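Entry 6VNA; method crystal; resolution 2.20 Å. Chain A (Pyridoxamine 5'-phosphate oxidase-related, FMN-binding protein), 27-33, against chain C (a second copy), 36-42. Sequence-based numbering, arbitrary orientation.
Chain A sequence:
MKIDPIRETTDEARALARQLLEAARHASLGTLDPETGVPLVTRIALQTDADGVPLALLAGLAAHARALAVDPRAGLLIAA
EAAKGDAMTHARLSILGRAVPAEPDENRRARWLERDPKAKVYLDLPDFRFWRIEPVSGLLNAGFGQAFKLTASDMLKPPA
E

Chain A (27-33) ASLGTLD
Chain C 36-42: TGVPLVT

Two extended segments from two copies of the protein pack with the side chains of Pro C39 and Val C41 largely against the chain A backbone. In chain A the strand covers Ala A27 to Leu A32, entered from earlier in the chain, and Asp A33 follows as loop; in chain C, Thr C36 to Val C38 form a loop that leads into the strand Pro C39 to Thr C42, which runs on beyond the stretch. The N-to-C directions of the two strands differ by 154°, so they run roughly antiparallel, and their axes come no closer than 6.6 Å. No hydrogen bond crosses between the stretches; the contact is van der Waals packing, in part between apolar side chains, with 264 Å² buried in total over both sides.

The register is fixed by Gly A30 opposite Pro C39, whose CA atoms lie 5.3 Å apart. Pro C39 has the most surface covered, 67 Å². Its phi/psi of -61/116 keeps the chain extended, its ring is C-gamma exo, and its CA-to-CB bond points toward chain A. The CG atom is the common point of three contacts, each at 3.8 Å: to Gly A30 O, to Thr A31 C and to Leu A32 CD2. The ring therefore rests on the backbone of Gly A30 and Thr A31 while also meeting the leucine side chain; of these contacts, the one from Pro C39 CG to Leu A32 CD2 pairs apolar side chains.

Val C41, with 53 Å² covered, sits two residues on and again points toward chain A, in keeping with the alternation of an extended strand; Leu C40 between them points away. With chi1 at -173° (t) and phi/psi -117/119, Val C41 places CG2 3.6 Å from Gly A30 N, the closest contact between the two stretches, while its CG1 lies 3.9 Å from Ser A28 CB. Ser A28 (phi/psi -90/121, chi1 -59°, m) points toward chain C and meets the valine through carbon; its OG is hydrogen-bonded elsewhere in the structure.

Gly A30, with 46 Å² covered and phi/psi -92/126, makes this closeness possible. A CB built at its ideal position would point toward chain C and lie 2.7 Å from Val C41 CG2 and 2.9 Å from Pro C39 CB, both clashes. The bare glycine backbone thus leaves room for the valine methyl and the proline ring. Its neighbours Leu A29 (-103/127; chi1 167°, t; chi2 75°, p) and Thr A31 (-127/163; chi1 58°, p) point away.

At the far end, Leu A32 (-90/120; chi1 -65°, m; chi2 175°, t) starts sideways, but the end of its side chain comes nearer. Besides the CD2 contact with proline, its CD1 lies 3.8 Å from Gly C37 O, a van der Waals approach to a carbonyl. Gly C37 has phi/psi 72/3, a positive phi that favours glycine. Within the loop that holds Gly C37, a weak hydrogen bond runs from Val C38 N to Thr C36 OG1, 3.3 Å with an N-H...acceptor angle of 160°; Thr C36 has chi1 72° (p), and Val C38 (-69/137; chi1 -178°, t) points away.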

# COMPACT_ATOMS: atom_id res chain seq x y z
N ALA A 27 -4.86 0.57 5.85
CA ALA A 27 -3.55 0.72 5.19
C ALA A 27 -3.61 0.23 3.74
O ALA A 27 -4.59 -0.46 3.36
CB ALA A 27 -2.52 -0.06 5.96
N SER A 28 -2.56 0.56 2.99
CA SER A 28 -2.23 -0.11 1.72
C SER A 28 -1.30 -1.28 2.04
O SER A 28 -0.23 -1.03 2.62
CB SER A 28 -1.60 0.84 0.74
OG SER A 28 -2.46 1.91 0.46
N LEU A 29 -1.69 -2.51 1.70
CA LEU A 29 -0.82 -3.71 1.92
C LEU A 29 -0.20 -4.11 0.58
O LEU A 29 -0.94 -4.20 -0.44
CB LEU A 29 -1.66 -4.83 2.52
CG LEU A 29 -1.01 -6.21 2.54
CD1 LEU A 29 0.07 -6.32 3.61
CD2 LEU A 29 -2.07 -7.27 2.74
N GLY A 30 1.11 -4.24 0.57
CA GLY A 30 1.85 -4.87 -0.54
C GLY A 30 2.07 -6.36 -0.30
O GLY A 30 2.62 -6.74 0.78
N THR A 31 1.67 -7.18 -1.27
CA THR A 31 2.03 -8.62 -1.33
C THR A 31 2.65 -8.97 -2.69
O THR A 31 2.53 -8.19 -3.68
CB THR A 31 0.83 -9.50 -1.00
OG1 THR A 31 -0.26 -9.25 -1.90
CG2 THR A 31 0.41 -9.32 0.44
N LEU A 32 3.32 -10.13 -2.74
CA LEU A 32 3.92 -10.64 -3.99
C LEU A 32 2.88 -11.51 -4.70
O LEU A 32 2.42 -12.47 -4.09
CB LEU A 32 5.21 -11.39 -3.65
CG LEU A 32 6.32 -10.52 -3.06
CD1 LEU A 32 7.51 -11.35 -2.66
CD2 LEU A 32 6.77 -9.44 -4.03
N ASP A 33 2.51 -11.13 -5.92
CA ASP A 33 1.65 -11.96 -6.81
C ASP A 33 2.36 -13.29 -7.08
O ASP A 33 3.44 -13.31 -7.67
CB ASP A 33 1.34 -11.21 -8.10
CG ASP A 33 0.66 -12.10 -9.13
OD1 ASP A 33 -0.34 -12.72 -8.74
OD2 ASP A 33 1.16 -12.19 -10.29
N THR C 36 15.84 -7.23 -0.05
CA THR C 36 15.02 -8.26 0.65
C THR C 36 13.93 -8.82 -0.28
O THR C 36 13.38 -9.88 0.05
CB THR C 36 14.45 -7.69 1.96
OG1 THR C 36 13.41 -6.75 1.71
CG2 THR C 36 15.50 -6.97 2.79
N GLY C 37 13.61 -8.14 -1.39
CA GLY C 37 12.48 -8.54 -2.27
C GLY C 37 11.10 -8.27 -1.66
O GLY C 37 10.08 -8.61 -2.30
N VAL C 38 11.04 -7.66 -0.47
CA VAL C 38 9.76 -7.31 0.20
C VAL C 38 9.10 -6.18 -0.59
O VAL C 38 9.79 -5.27 -1.01
CB VAL C 38 10.03 -6.91 1.66
CG1 VAL C 38 8.74 -6.59 2.40
CG2 VAL C 38 10.76 -8.04 2.36
N PRO C 39 7.77 -6.20 -0.85
CA PRO C 39 7.10 -5.05 -1.46
C PRO C 39 7.24 -3.78 -0.58
O PRO C 39 6.82 -3.78 0.56
CB PRO C 39 5.62 -5.47 -1.56
CG PRO C 39 5.65 -6.97 -1.44
CD PRO C 39 6.81 -7.26 -0.53
N LEU C 40 7.92 -2.78 -1.13
CA LEU C 40 7.93 -1.38 -0.63
C LEU C 40 6.68 -0.67 -1.19
O LEU C 40 6.49 -0.68 -2.45
CB LEU C 40 9.23 -0.71 -1.12
CG LEU C 40 9.31 0.79 -0.84
CD1 LEU C 40 9.43 1.04 0.66
CD2 LEU C 40 10.46 1.41 -1.60
N VAL C 41 5.85 -0.11 -0.30
CA VAL C 41 4.61 0.64 -0.67
C VAL C 41 4.76 2.09 -0.22
O VAL C 41 4.90 2.34 1.00
CB VAL C 41 3.34 0.00 -0.09
CG1 VAL C 41 2.09 0.67 -0.62
CG2 VAL C 41 3.28 -1.48 -0.38
N THR C 42 4.72 3.01 -1.18
CA THR C 42 4.83 4.47 -0.96
C THR C 42 3.72 5.18 -1.74
O THR C 42 3.15 4.55 -2.62
CB THR C 42 6.20 4.99 -1.42
OG1 THR C 42 6.20 4.81 -2.83
CG2 THR C 42 7.34 4.29 -0.71